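Local coordinates for divalent-cation tolerance protein CutA (Thermus thermophilus, PDB 1NZA) that probably takes part in resistance to heavy metals, consistent with copper binding, and works as a homotrimer, at residues R16-A21 with K72-Y77; A28-I33 with L56-T61. All coordinates share one frame; numbering follows the deposited sequence.

Interaction 1: R16-A21 with K72-Y77; sequences RTIAKA and KALHPY
In I18 and L74 the first torsions match: each sets its gamma carbon (CG1 and CG) anti to the carbonyl carbon and beside the backbone N, with chi1 of -72° and -64°. With these torsions the two side chains slide past one another in opposite directions rather than meeting tip to tip, and I18 CG1 comes to rest 3.8 Å from L74 CB. The leucine reaches one turn along helix 12-24 to A21, where L74 CD1 presses on A21 CB at 3.3 Å, tighter than ordinary carbon contact. Its other branch, L74 CD2, lies 4.3 Å from T17 CG2, while T17 OG1 turns back to the carbonyl of E13 in its own helix. The far methyl of I18, CD1, approaches the H75 ring obliquely, 4.2 Å from H75 CD2. The ring's rotation is fixed at both nitrogens: Y77 N donates to H75 ND1 at 3.2 Å, in the ring plane, and NE2 bonds to the carbonyl oxygen of T8. These contacts join helices 12-24 and 64-74, the pair packed against one side of the antiparallel sheet in this ferredoxin-like fold; I18 and H75 both also touch V9 of strand 2-9. Between 16-21 and 72-77 the contacts are carbon on carbon, with no polar pair, and the fit rests on van der Waals packing, whereas the polar bonds of H75 fix the chain leaving the helix and reach T8, a residue of a sodium site.

Interaction 2: A28-I33 with L56-T61; sequences AACVNI and LVKTTT
The flat carboxamide of N32 receives the ammonium of K58 at its oxygen: K58 NZ stands 2.7 Å from N32 OD1, tilted 34° out of the carbonyl plane, and the two side chains cross at about a right angle. L56 CB lies beside the same group, 4.0 Å from N32 OD1, and N32 ND2 makes a weak hydrogen bond to S39 OG of the second subunit. In K58 a chi1 of -41°, with CG anti to the carbonyl carbon, puts K58 CG 3.7 Å from C30 CB, and bends at chi2 and chi4 then carry NZ to N32; NZ also forms a salt bridge with E81 of the second subunit, so this buried charge has partners on both sides of the interface. The backbones beneath form the open end, away from the turn, of the long hairpin of strands 30-42 and 47-60, within a sheet that the first of these strands continues into the second subunit of the trimer. N32 and L56 make a hydrogen-bonded pair: N32 N to L56 O is 2.9 Å and L56 N to N32 O 2.8 Å. Nearer the start of the strand, A29 N bonds to K58 O and K58 N to C30 O, but the buried C30 N has no partner. Toward helix 12-24, V31 and V57 lie side by side, V31 CG2 to V57 CG1 4.0 Å, and A28 CB presses on V57 CG1 at a tight 3.3 Å.

Overall arrangement
From the N terminus, strand 2-9 leads into helix 12-24, which supplies 16-21, the first half of interaction 1. The chain then turns, 28-33 leads into strand 30-42, and the return along strand 47-60 reaches 56-61, where interaction 2 closes the hairpin. Helix 64-74 follows, and 72-77 closes the wider loop of interaction 1, so interaction 2 is nested within it. One contact joins helix to helix, the other strand to strand, and the two layers meet directly: A19 packs on V31 and I33, with A19 CB 3.5 Å from V31 CG1. Both sites also border the second subunit, onto whose strand the sheet continues from 30-33.

Interaction 1: R16-A21 with K72-Y77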
ATOM      1  N   ARG A  16       6.766   0.974 -16.508  1.00 16.72           N
ATOM      2  CA  ARG A  16       7.088   2.323 -16.957  1.00 16.09           C
ATOM      3  C   ARG A  16       6.143   2.849 -18.033  1.00 18.05           C
ATOM      4  O   ARG A  16       5.744   4.015 -17.998  1.00 18.75           O
ATOM      5  CB  ARG A  16       8.534   2.365 -17.461  1.00 16.14           C
ATOM      6  CG  ARG A  16       9.553   2.106 -16.367  1.00 17.29           C
ATOM      7  CD  ARG A  16      10.967   2.222 -16.903  1.00 20.71           C
ATOM      8  NE  ARG A  16      11.260   3.582 -17.358  1.00 23.41           N
ATOM      9  CZ  ARG A  16      11.507   4.606 -16.548  1.00 24.35           C
ATOM     10  NH1 ARG A  16      11.757   5.808 -17.056  1.00 25.70           N
ATOM     11  NH2 ARG A  16      11.519   4.432 -15.231  1.00 24.58           N
ATOM     12  N   THR A  17       5.792   1.991 -18.986  1.00 17.60           N
ATOM     13  CA  THR A  17       4.883   2.379 -20.061  1.00 20.44           C
ATOM     14  C   THR A  17       3.541   2.820 -19.475  1.00 20.73           C
ATOM     15  O   THR A  17       3.001   3.871 -19.841  1.00 21.79           O
ATOM     16  CB  THR A  17       4.638   1.210 -21.025  1.00 21.39           C
ATOM     17  OG1 THR A  17       5.885   0.789 -21.588  1.00 22.60           O
ATOM     18  CG2 THR A  17       3.688   1.626 -22.142  1.00 22.88           C
ATOM     19  N   ILE A  18       3.000   2.019 -18.561  1.00 20.20           N
ATOM     20  CA  ILE A  18       1.725   2.369 -17.941  1.00 18.88           C
ATOM     21  C   ILE A  18       1.843   3.607 -17.057  1.00 18.61           C
ATOM     22  O   ILE A  18       0.984   4.495 -17.095  1.00 16.84           O
ATOM     23  CB  ILE A  18       1.161   1.181 -17.133  1.00 17.08           C
ATOM     24  CG1 ILE A  18       0.671   0.099 -18.097  1.00 21.02           C
ATOM     25  CG2 ILE A  18       0.023   1.636 -16.230  1.00 18.79           C
ATOM     26  CD1 ILE A  18       0.212  -1.170 -17.411  1.00 20.58           C
ATOM     27  N   ALA A  19       2.908   3.688 -16.266  1.00 18.80           N
ATOM     28  CA  ALA A  19       3.089   4.850 -15.403  1.00 19.56           C
ATOM     29  C   ALA A  19       3.165   6.126 -16.235  1.00 21.11           C
ATOM     30  O   ALA A  19       2.506   7.118 -15.926  1.00 21.03           O
ATOM     31  CB  ALA A  19       4.361   4.698 -14.563  1.00 18.17           C
ATOM     32  N   LYS A  20       3.962   6.098 -17.300  1.00 20.38           N
ATOM     33  CA  LYS A  20       4.109   7.275 -18.145  1.00 22.76           C
ATOM     34  C   LYS A  20       2.815   7.626 -18.864  1.00 22.58           C
ATOM     35  O   LYS A  20       2.419   8.791 -18.911  1.00 24.80           O
ATOM     36  CB  LYS A  20       5.233   7.064 -19.164  1.00 24.32           C
ATOM     37  CG  LYS A  20       6.615   7.011 -18.543  1.00 28.48           C
ATOM     38  CD  LYS A  20       7.705   7.130 -19.597  1.00 32.95           C
ATOM     39  CE  LYS A  20       7.664   5.983 -20.590  1.00 35.95           C
ATOM     40  NZ  LYS A  20       8.765   6.095 -21.587  1.00 36.92           N
ATOM     41  N   ALA A  21       2.153   6.618 -19.417  1.00 23.54           N
ATOM     42  CA  ALA A  21       0.903   6.839 -20.136  1.00 23.62           C
ATOM     43  C   ALA A  21      -0.156   7.485 -19.243  1.00 24.66           C
ATOM     44  O   ALA A  21      -0.819   8.437 -19.650  1.00 24.94           O
ATOM     45  CB  ALA A  21       0.390   5.526 -20.698  1.00 23.95           C
ATOM     46  N   LYS A  72      -6.221  -1.439 -19.244  1.00 28.98           N
ATOM     47  CA  LYS A  72      -6.552  -2.701 -19.893  1.00 30.17           C
ATOM     48  C   LYS A  72      -5.930  -2.765 -21.285  1.00 30.98           C
ATOM     49  O   LYS A  72      -5.509  -3.829 -21.736  1.00 32.18           O
ATOM     50  CB  LYS A  72      -8.069  -2.869 -19.984  1.00 29.84           C
ATOM     51  CG  LYS A  72      -8.733  -3.062 -18.633  1.00 31.91           C
ATOM     52  CD  LYS A  72     -10.243  -3.121 -18.758  1.00 32.79           C
ATOM     53  CE  LYS A  72     -10.888  -3.239 -17.388  1.00 34.24           C
ATOM     54  NZ  LYS A  72     -12.371  -3.164 -17.467  1.00 35.41           N
ATOM     55  N   ALA A  73      -5.860  -1.615 -21.952  1.00 31.68           N
ATOM     56  CA  ALA A  73      -5.290  -1.527 -23.293  1.00 32.80           C
ATOM     57  C   ALA A  73      -3.781  -1.757 -23.295  1.00 32.77           C
ATOM     58  O   ALA A  73      -3.259  -2.517 -24.112  1.00 32.61           O
ATOM     59  CB  ALA A  73      -5.603  -0.165 -23.904  1.00 31.95           C
ATOM     60  N   LEU A  74      -3.088  -1.091 -22.375  1.00 32.03           N
ATOM     61  CA  LEU A  74      -1.637  -1.204 -22.267  1.00 30.61           C
ATOM     62  C   LEU A  74      -1.180  -2.495 -21.590  1.00 29.44           C
ATOM     63  O   LEU A  74      -0.179  -3.083 -21.987  1.00 29.41           O
ATOM     64  CB  LEU A  74      -1.077  -0.002 -21.500  1.00 32.00           C
ATOM     65  CG  LEU A  74      -1.249   1.383 -22.134  1.00 31.93           C
ATOM     66  CD1 LEU A  74      -0.858   2.457 -21.136  1.00 33.56           C
ATOM     67  CD2 LEU A  74      -0.399   1.490 -23.396  1.00 34.42           C
ATOM     68  N   HIS A  75      -1.915  -2.937 -20.575  1.00 26.77           N
ATOM     69  CA  HIS A  75      -1.555  -4.150 -19.843  1.00 26.54           C
ATOM     70  C   HIS A  75      -1.671  -5.377 -20.749  1.00 27.91           C
ATOM     71  O   HIS A  75      -2.673  -5.562 -21.439  1.00 28.03           O
ATOM     72  CB  HIS A  75      -2.458  -4.301 -18.612  1.00 22.33           C
ATOM     73  CG  HIS A  75      -1.865  -5.134 -17.517  1.00 22.64           C
ATOM     74  ND1 HIS A  75      -1.622  -6.484 -17.651  1.00 21.96           N
ATOM     75  CD2 HIS A  75      -1.486  -4.808 -16.257  1.00 21.10           C
ATOM     76  CE1 HIS A  75      -1.122  -6.955 -16.521  1.00 24.53           C
ATOM     77  NE2 HIS A  75      -1.031  -5.957 -15.659  1.00 21.76           N
ATOM     78  N   PRO A  76      -0.641  -6.238 -20.752  1.00 28.64           N
ATOM     79  CA  PRO A  76      -0.629  -7.446 -21.585  1.00 30.60           C
ATOM     80  C   PRO A  76      -1.621  -8.547 -21.218  1.00 31.86           C
ATOM     81  O   PRO A  76      -1.991  -9.353 -22.072  1.00 32.85           O
ATOM     82  CB  PRO A  76       0.820  -7.914 -21.479  1.00 30.95           C
ATOM     83  CG  PRO A  76       1.196  -7.504 -20.089  1.00 28.95           C
ATOM     84  CD  PRO A  76       0.627  -6.104 -20.011  1.00 29.43           C
ATOM     85  N   TYR A  77      -2.059  -8.580 -19.964  1.00 31.03           N
ATOM     86  CA  TYR A  77      -2.988  -9.615 -19.521  1.00 31.23           C
ATOM     87  C   TYR A  77      -4.451  -9.177 -19.568  1.00 31.22           C
ATOM     88  O   TYR A  77      -4.778  -8.013 -19.337  1.00 31.34           O
ATOM     89  CB  TYR A  77      -2.583 -10.086 -18.118  1.00 29.62           C
ATOM     90  CG  TYR A  77      -1.184 -10.685 -18.088  1.00 31.97           C
ATOM     91  CD1 TYR A  77      -0.488 -10.842 -16.887  1.00 31.14           C
ATOM     92  CD2 TYR A  77      -0.549 -11.084 -19.273  1.00 31.86           C
ATOM     93  CE1 TYR A  77       0.809 -11.377 -16.867  1.00 30.73           C
ATOM     94  CE2 TYR A  77       0.742 -11.618 -19.263  1.00 30.83           C
ATOM     95  CZ  TYR A  77       1.417 -11.761 -18.059  1.00 31.55           C
ATOM     96  OH  TYR A  77       2.703 -12.277 -18.053  1.00 28.16           O
TER

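Interaction 2: A28-I33 with L56-T61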
ATOM      1  N   ALA A  28      -3.623  10.482 -13.930  1.00 23.62           N
ATOM      2  CA  ALA A  28      -2.987  10.320 -12.630  1.00 21.94           C
ATOM      3  C   ALA A  28      -1.954  11.436 -12.527  1.00 22.45           C
ATOM      4  O   ALA A  28      -1.400  11.866 -13.540  1.00 23.77           O
ATOM      5  CB  ALA A  28      -2.316   8.956 -12.536  1.00 22.17           C
ATOM      6  N   ALA A  29      -1.706  11.914 -11.312  1.00 20.30           N
ATOM      7  CA  ALA A  29      -0.748  12.990 -11.104  1.00 20.27           C
ATOM      8  C   ALA A  29       0.613  12.417 -10.745  1.00 21.79           C
ATOM      9  O   ALA A  29       1.651  13.023 -11.012  1.00 20.93           O
ATOM     10  CB  ALA A  29      -1.219  13.901  -9.987  1.00 22.94           C
ATOM     11  N   CYS A  30       0.594  11.238 -10.136  1.00 20.65           N
ATOM     12  CA  CYS A  30       1.827  10.591  -9.713  1.00 20.54           C
ATOM     13  C   CYS A  30       1.681   9.083  -9.740  1.00 18.34           C
ATOM     14  O   CYS A  30       0.594   8.552  -9.507  1.00 17.64           O
ATOM     15  CB  CYS A  30       2.166  11.042  -8.294  1.00 21.09           C
ATOM     16  SG  CYS A  30       3.622  10.258  -7.567  1.00 28.13           S
ATOM     17  N   VAL A  31       2.774   8.390 -10.036  1.00 15.00           N
ATOM     18  CA  VAL A  31       2.760   6.932 -10.040  1.00 15.26           C
ATOM     19  C   VAL A  31       4.068   6.441  -9.439  1.00 15.13           C
ATOM     20  O   VAL A  31       5.143   6.868  -9.865  1.00 15.44           O
ATOM     21  CB  VAL A  31       2.635   6.354 -11.464  1.00 16.55           C
ATOM     22  CG1 VAL A  31       2.736   4.840 -11.413  1.00 15.62           C
ATOM     23  CG2 VAL A  31       1.306   6.763 -12.088  1.00 18.09           C
ATOM     24  N   ASN A  32       3.976   5.566  -8.438  1.00 14.67           N
ATOM     25  CA  ASN A  32       5.168   5.002  -7.802  1.00 15.44           C
ATOM     26  C   ASN A  32       5.304   3.562  -8.273  1.00 14.89           C
ATOM     27  O   ASN A  32       4.325   2.820  -8.276  1.00 15.03           O
ATOM     28  CB  ASN A  32       5.037   4.961  -6.274  1.00 17.04           C
ATOM     29  CG  ASN A  32       4.756   6.311  -5.663  1.00 21.40           C
ATOM     30  OD1 ASN A  32       3.855   6.443  -4.834  1.00 25.65           O
ATOM     31  ND2 ASN A  32       5.532   7.319  -6.048  1.00 20.43           N
ATOM     32  N   ILE A  33       6.516   3.167  -8.656  1.00 12.48           N
ATOM     33  CA  ILE A  33       6.767   1.799  -9.091  1.00 13.80           C
ATOM     34  C   ILE A  33       7.615   1.103  -8.038  1.00 11.63           C
ATOM     35  O   ILE A  33       8.714   1.566  -7.717  1.00 13.78           O
ATOM     36  CB  ILE A  33       7.529   1.762 -10.430  1.00 12.98           C
ATOM     37  CG1 ILE A  33       6.701   2.467 -11.512  1.00 14.42           C
ATOM     38  CG2 ILE A  33       7.846   0.301 -10.817  1.00 13.76           C
ATOM     39  CD1 ILE A  33       7.425   2.598 -12.848  1.00 16.34           C
ATOM     40  N   LEU A  56       1.656   2.233  -7.665  1.00 11.86           N
ATOM     41  CA  LEU A  56       0.773   2.931  -6.718  1.00 14.21           C
ATOM     42  C   LEU A  56       0.419   4.203  -7.473  1.00 13.63           C
ATOM     43  O   LEU A  56       1.271   5.068  -7.679  1.00 14.32           O
ATOM     44  CB  LEU A  56       1.501   3.280  -5.417  1.00 15.26           C
ATOM     45  CG  LEU A  56       2.026   2.128  -4.559  1.00 18.01           C
ATOM     46  CD1 LEU A  56       2.591   2.666  -3.246  1.00 20.06           C
ATOM     47  CD2 LEU A  56       0.909   1.172  -4.274  1.00 20.64           C
ATOM     48  N   VAL A  57      -0.840   4.311  -7.889  1.00 14.67           N
ATOM     49  CA  VAL A  57      -1.302   5.447  -8.685  1.00 16.35           C
ATOM     50  C   VAL A  57      -2.171   6.447  -7.926  1.00 17.92           C
ATOM     51  O   VAL A  57      -3.205   6.078  -7.379  1.00 18.08           O
ATOM     52  CB  VAL A  57      -2.113   4.940  -9.898  1.00 16.40           C
ATOM     53  CG1 VAL A  57      -2.415   6.096 -10.847  1.00 17.86           C
ATOM     54  CG2 VAL A  57      -1.338   3.834 -10.614  1.00 13.81           C
ATOM     55  N   LYS A  58      -1.752   7.711  -7.912  1.00 17.06           N
ATOM     56  CA  LYS A  58      -2.508   8.768  -7.232  1.00 17.62           C
ATOM     57  C   LYS A  58      -3.466   9.388  -8.252  1.00 18.91           C
ATOM     58  O   LYS A  58      -3.038  10.091  -9.167  1.00 16.97           O
ATOM     59  CB  LYS A  58      -1.554   9.837  -6.705  1.00 19.18           C
ATOM     60  CG  LYS A  58      -0.284   9.275  -6.083  1.00 23.09           C
ATOM     61  CD  LYS A  58      -0.571   8.342  -4.921  1.00 23.10           C
ATOM     62  CE  LYS A  58       0.622   7.438  -4.671  1.00 25.04           C
ATOM     63  NZ  LYS A  58       1.896   8.223  -4.646  1.00 28.45           N
ATOM     64  N   THR A  59      -4.761   9.144  -8.083  1.00 17.81           N
ATOM     65  CA  THR A  59      -5.743   9.653  -9.036  1.00 20.60           C
ATOM     66  C   THR A  59      -7.067  10.022  -8.359  1.00 20.47           C
ATOM     67  O   THR A  59      -7.102  10.253  -7.153  1.00 20.22           O
ATOM     68  CB  THR A  59      -5.978   8.591 -10.130  1.00 21.79           C
ATOM     69  OG1 THR A  59      -6.862   9.100 -11.137  1.00 22.99           O
ATOM     70  CG2 THR A  59      -6.559   7.332  -9.517  1.00 21.78           C
ATOM     71  N   THR A  60      -8.144  10.097  -9.141  1.00 22.08           N
ATOM     72  CA  THR A  60      -9.463  10.437  -8.604  1.00 24.46           C
ATOM     73  C   THR A  60     -10.547   9.516  -9.166  1.00 24.16           C
ATOM     74  O   THR A  60     -10.350   8.843 -10.180  1.00 24.07           O
ATOM     75  CB  THR A  60      -9.857  11.888  -8.946  1.00 25.93           C
ATOM     76  OG1 THR A  60     -10.113  11.992 -10.351  1.00 26.76           O
ATOM     77  CG2 THR A  60      -8.746  12.845  -8.576  1.00 25.77           C
ATOM     78  N   THR A  61     -11.700   9.491  -8.504  1.00 24.90           N
ATOM     79  CA  THR A  61     -12.804   8.651  -8.949  1.00 26.16           C
ATOM     80  C   THR A  61     -13.315   9.081 -10.321  1.00 26.45           C
ATOM     81  O   THR A  61     -13.867   8.272 -11.064  1.00 26.66           O
ATOM     82  CB  THR A  61     -13.979   8.698  -7.955  1.00 26.40           C
ATOM     83  OG1 THR A  61     -14.325  10.063  -7.687  1.00 26.15           O
ATOM     84  CG2 THR A  61     -13.603   8.007  -6.660  1.00 27.87           C
TER